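Local coordinates for protein mannosephosphate isomerase, putative (PDB 1ZX5) that probably catalyses the interconversion of D-mannose 6-phosphate and D-fructose 6-phosphate as a zinc-dependent type 1 mannose-6-phosphate isomerase of the cupin superfamily, at residues 118-123 against 230-235; 167-172 against 223-228. All blocks are in the same frame, centred on the assembly; numbering follows the deposited sequence.

Interaction 1: residues 118-123 against 230-235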
# COMPACT_ATOMS: atom_id res chain seq x y z
N GLU A 118 -8.92 4.08 -1.72
CA GLU A 118 -8.75 4.19 -0.26
C GLU A 118 -7.45 3.47 0.06
O GLU A 118 -7.07 2.53 -0.63
CB GLU A 118 -9.92 3.53 0.48
CG GLU A 118 -10.13 2.04 0.11
CD GLU A 118 -11.26 1.34 0.90
OE1 GLU A 118 -11.99 2.02 1.67
OE2 GLU A 118 -11.41 0.10 0.74
N SER A 119 -6.74 3.92 1.10
CA SER A 119 -5.49 3.28 1.46
C SER A 119 -5.17 3.24 2.94
O SER A 119 -5.62 4.09 3.73
CB SER A 119 -4.32 3.90 0.69
OG SER A 119 -4.19 5.24 1.05
N ALA A 120 -4.40 2.22 3.31
CA ALA A 120 -3.89 2.05 4.65
C ALA A 120 -2.35 2.12 4.56
O ALA A 120 -1.73 1.50 3.70
CB ALA A 120 -4.37 0.73 5.23
N TRP A 121 -1.76 2.90 5.45
CA TRP A 121 -0.32 3.16 5.47
C TRP A 121 0.26 2.54 6.71
O TRP A 121 -0.32 2.65 7.78
CB TRP A 121 -0.07 4.67 5.55
CG TRP A 121 -0.30 5.45 4.29
CD1 TRP A 121 -0.97 5.06 3.17
CD2 TRP A 121 0.14 6.80 4.05
NE1 TRP A 121 -0.96 6.07 2.23
CE2 TRP A 121 -0.28 7.15 2.75
CE3 TRP A 121 0.85 7.75 4.82
CZ2 TRP A 121 -0.02 8.41 2.19
CZ3 TRP A 121 1.12 9.01 4.26
CH2 TRP A 121 0.68 9.33 2.96
N LEU A 122 1.41 1.88 6.56
CA LEU A 122 2.22 1.42 7.67
C LEU A 122 3.61 2.03 7.48
O LEU A 122 4.30 1.76 6.50
CB LEU A 122 2.30 -0.10 7.73
CG LEU A 122 3.13 -0.68 8.90
CD1 LEU A 122 2.41 -0.52 10.27
CD2 LEU A 122 3.50 -2.14 8.64
N VAL A 123 4.00 2.84 8.44
CA VAL A 123 5.22 3.63 8.39
C VAL A 123 6.35 2.82 9.04
O VAL A 123 6.10 2.06 9.97
CB VAL A 123 4.94 4.98 9.12
CG1 VAL A 123 6.20 5.66 9.58
CG2 VAL A 123 4.04 5.90 8.26
N PHE A 230 -10.06 -4.20 3.12
CA PHE A 230 -8.79 -4.83 3.40
C PHE A 230 -8.16 -4.27 4.68
O PHE A 230 -8.56 -3.22 5.17
CB PHE A 230 -7.82 -4.68 2.20
CG PHE A 230 -7.57 -3.26 1.79
CD1 PHE A 230 -6.63 -2.47 2.46
CD2 PHE A 230 -8.27 -2.69 0.72
CE1 PHE A 230 -6.40 -1.15 2.07
CE2 PHE A 230 -8.04 -1.37 0.32
CZ PHE A 230 -7.10 -0.61 1.00
N GLY A 231 -7.16 -4.98 5.20
CA GLY A 231 -6.44 -4.49 6.36
C GLY A 231 -5.03 -5.03 6.38
O GLY A 231 -4.64 -5.82 5.52
N LEU A 232 -4.28 -4.60 7.38
CA LEU A 232 -2.91 -5.03 7.60
C LEU A 232 -2.68 -5.07 9.11
O LEU A 232 -3.27 -4.28 9.85
CB LEU A 232 -1.93 -4.07 6.91
CG LEU A 232 -1.82 -2.62 7.42
CD1 LEU A 232 -0.84 -2.52 8.60
CD2 LEU A 232 -1.38 -1.69 6.29
N GLU A 233 -1.84 -6.01 9.55
CA GLU A 233 -1.43 -6.08 10.96
C GLU A 233 0.01 -6.52 11.02
O GLU A 233 0.45 -7.32 10.20
CB GLU A 233 -2.30 -7.05 11.77
CG GLU A 233 -2.33 -8.47 11.20
CD GLU A 233 -3.08 -9.46 12.07
OE1 GLU A 233 -3.62 -9.04 13.12
OE2 GLU A 233 -3.11 -10.66 11.72
N VAL A 234 0.74 -5.99 12.00
CA VAL A 234 2.11 -6.39 12.25
C VAL A 234 2.09 -7.53 13.29
O VAL A 234 1.55 -7.36 14.37
CB VAL A 234 2.96 -5.19 12.76
CG1 VAL A 234 4.41 -5.62 13.08
CG2 VAL A 234 2.95 -4.05 11.72
N VAL A 235 2.64 -8.68 12.92
CA VAL A 235 2.77 -9.81 13.84
C VAL A 235 4.21 -9.85 14.37
O VAL A 235 5.15 -9.93 13.58
CB VAL A 235 2.41 -11.15 13.14
CG1 VAL A 235 2.39 -12.33 14.16
CG2 VAL A 235 1.07 -11.02 12.41

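Interaction 2: residues 167-172 against 223-228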
# COMPACT_ATOMS: atom_id res chain seq x y z
N THR A 167 0.29 3.89 11.89
CA THR A 167 -0.55 3.67 10.73
C THR A 167 -1.45 4.87 10.45
O THR A 167 -1.75 5.67 11.34
CB THR A 167 -1.45 2.39 10.86
OG1 THR A 167 -2.37 2.55 11.93
CG2 THR A 167 -0.63 1.13 11.08
N PHE A 168 -1.87 4.96 9.19
CA PHE A 168 -2.80 5.97 8.73
C PHE A 168 -3.81 5.30 7.82
O PHE A 168 -3.50 4.29 7.18
CB PHE A 168 -2.06 7.10 7.98
CG PHE A 168 -1.10 7.84 8.84
CD1 PHE A 168 -1.52 8.93 9.59
CD2 PHE A 168 0.22 7.42 8.94
CE1 PHE A 168 -0.64 9.61 10.43
CE2 PHE A 168 1.11 8.10 9.78
CZ PHE A 168 0.68 9.19 10.52
N VAL A 169 -5.01 5.86 7.77
CA VAL A 169 -5.99 5.47 6.78
C VAL A 169 -6.36 6.73 6.02
O VAL A 169 -6.88 7.68 6.60
CB VAL A 169 -7.26 4.79 7.39
CG1 VAL A 169 -8.31 4.51 6.29
CG2 VAL A 169 -6.88 3.48 8.12
N ILE A 170 -6.05 6.73 4.72
CA ILE A 170 -6.28 7.89 3.87
C ILE A 170 -7.50 7.62 3.00
O ILE A 170 -7.45 6.82 2.06
CB ILE A 170 -5.03 8.23 2.98
CG1 ILE A 170 -3.74 8.29 3.83
CG2 ILE A 170 -5.26 9.53 2.20
CD1 ILE A 170 -3.72 9.38 4.89
N ARG A 171 -8.59 8.28 3.35
CA ARG A 171 -9.87 8.13 2.67
C ARG A 171 -10.00 9.10 1.48
O ARG A 171 -9.32 10.14 1.43
CB ARG A 171 -11.02 8.31 3.67
CG ARG A 171 -11.03 7.18 4.70
CD ARG A 171 -12.18 7.24 5.71
NE ARG A 171 -12.05 6.13 6.66
CZ ARG A 171 -11.37 6.20 7.81
NH1 ARG A 171 -10.78 7.34 8.18
NH2 ARG A 171 -11.28 5.13 8.60
N PRO A 172 -10.86 8.76 0.50
CA PRO A 172 -11.06 9.62 -0.66
C PRO A 172 -11.38 11.06 -0.25
O PRO A 172 -12.13 11.28 0.70
CB PRO A 172 -12.28 8.99 -1.35
CG PRO A 172 -12.20 7.55 -0.98
CD PRO A 172 -11.68 7.53 0.43
N GLY A 223 0.67 -0.50 14.49
CA GLY A 223 0.84 -1.78 13.81
C GLY A 223 -0.40 -2.41 13.20
O GLY A 223 -0.39 -3.59 12.87
N MSE A 224 -1.47 -1.64 13.00
CA MSE A 224 -2.76 -2.21 12.67
C MSE A 224 -3.69 -1.17 12.08
O MSE A 224 -4.01 -0.17 12.74
CB MSE A 224 -3.37 -2.75 13.95
CG MSE A 224 -4.29 -3.91 13.84
SE MSE A 224 -4.83 -4.29 15.73
CE MSE A 224 -6.71 -3.67 15.61
N ALA A 225 -4.13 -1.39 10.85
CA ALA A 225 -5.10 -0.50 10.20
C ALA A 225 -5.95 -1.26 9.20
O ALA A 225 -5.50 -2.27 8.64
CB ALA A 225 -4.38 0.67 9.51
N GLU A 226 -7.17 -0.78 8.97
CA GLU A 226 -8.03 -1.35 7.95
C GLU A 226 -9.01 -0.35 7.31
O GLU A 226 -9.29 0.72 7.85
CB GLU A 226 -8.76 -2.62 8.44
CG GLU A 226 -9.48 -2.51 9.76
CD GLU A 226 -10.09 -3.85 10.24
OE1 GLU A 226 -9.38 -4.89 10.32
OE2 GLU A 226 -11.29 -3.84 10.53
N THR A 227 -9.48 -0.72 6.13
CA THR A 227 -10.59 -0.05 5.47
C THR A 227 -11.74 -1.05 5.51
O THR A 227 -11.66 -2.03 6.26
CB THR A 227 -10.22 0.35 4.02
OG1 THR A 227 -10.14 -0.82 3.20
CG2 THR A 227 -8.89 1.09 3.98
N GLU A 228 -12.80 -0.85 4.73
CA GLU A 228 -13.88 -1.84 4.75
C GLU A 228 -13.56 -3.03 3.84
O GLU A 228 -14.24 -4.05 3.89
CB GLU A 228 -15.25 -1.23 4.40
CG GLU A 228 -15.95 -0.45 5.55
CD GLU A 228 -16.47 -1.35 6.69
OE1 GLU A 228 -17.71 -1.48 6.83
OE2 GLU A 228 -15.65 -1.93 7.46
O HOH W 1 -11.32 2.35 8.40

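Interaction 1: residues 118-123 against 230-235
Phe230 and Glu118 meet tip to tip at one end of a face-to-face packing of two cupin β-sheets: strand 119-123 of a six-stranded antiparallel sheet lies over strand 230-235 of a five-stranded one. Their axes are 8.0 Å apart and diverge by 13°, so matching side chains meet in sequence order. Phe230 holds CG between its backbone N and carbonyl carbon (chi1 57°), and the far end of the ring reaches the other strand. The ring turns its edge, at CZ, to the carbonyl O of Glu118, which lies in the ring plane 3.5 Å from CZ, while Glu118 OE2 sits above the rim at CE2, 3.7 Å away, with the carboxylate turned 88° to the ring. OE2 also has a weak hydrogen bond to Thr227 OG1. CE1 approaches Ala120, whose CB is 4.2 Å away, and the ring also touches Val186. An alanine in place of Phe230 would probably open a gap between Ala120 and Val186 and leave the Glu118 carboxylate without the ring rim beneath it. After Gly231, Leu232 sends its two methyls to different residues: CD2 to Ala120 CB at 4.0 Å, CD1 to Leu122 CB at 4.1 Å. Two residues on, Val234 closes the row against Leu122 and also touches Lys292 of the neighbouring strand; its CG2 sits 3.7 Å from Leu122 CD2 and 3.9 Å from Leu122 CD1.

Interaction 2: residues 167-172 against 223-228
Thr167 and Ala225, their CA atoms 6.2 Å apart, set the register of strands 167-170 and 224-226, which run in nearly the same direction (10°) with axes 6.8 Å apart. Side chains, not backbone bonds, bridge the two strands. Thr167 CB rests on Ala225 CB at 3.7 Å, and its methyl CG2 lies 3.5 Å from the backbone N of Met224, a selenomethionine. Its hydroxyl, placed between the backbone N and carbonyl carbon (chi1 64°), passes close to Met224 O but hydrogen-bonds to Lys221 O. Val169 divides its methyls: CG2 touches Ala225 CB at 4.0 Å and the carbonyl O of Glu226 at 3.7 Å, whereas CG1 meets Thr227 CG2 where the two side chains cross obliquely. The same CG1 lies above the centre of the Arg171 guanidinium face. Arg171 NH2 donates to a water at 2.8 Å, and this water in turn donates to Glu226 O at 2.7 Å, so a single solvent molecule joins the two segments on the exposed side. The Glu226 side chain points away from strand 167-170; its carboxylate hydrogen-bonds to Tyr297 OH and forms a salt bridge with Lys299. Two near-parallel strands from different antiparallel sheets, joined through their side chains, thus pack where the two cupin β-sandwich units meet.

The centres of interactions 1 and 2 lie about 6 Å apart, and both join the same pair of sheets. Strands 119-123 and 167-170 are antiparallel neighbours in the six-stranded sheet, tied by Trp121 N to Phe168 O at 2.8 Å; strands 224-226 and 230-237 are neighbours in the five-stranded sheet, and just before strand 224-226 Gly223 O probably accepts a hydrogen bond from Val234 N. Interaction 2 continues interaction 1 into the neighbouring strand of each sheet, with Leu122 and Thr167 packed together where they meet. Along the chain the order is 118-123, 167-172, 223-228, 230-235, so 167-172/223-228 is nested inside 118-123/230-235. Together they fasten the C-terminal cupin domain to the sheet containing strand 119-123.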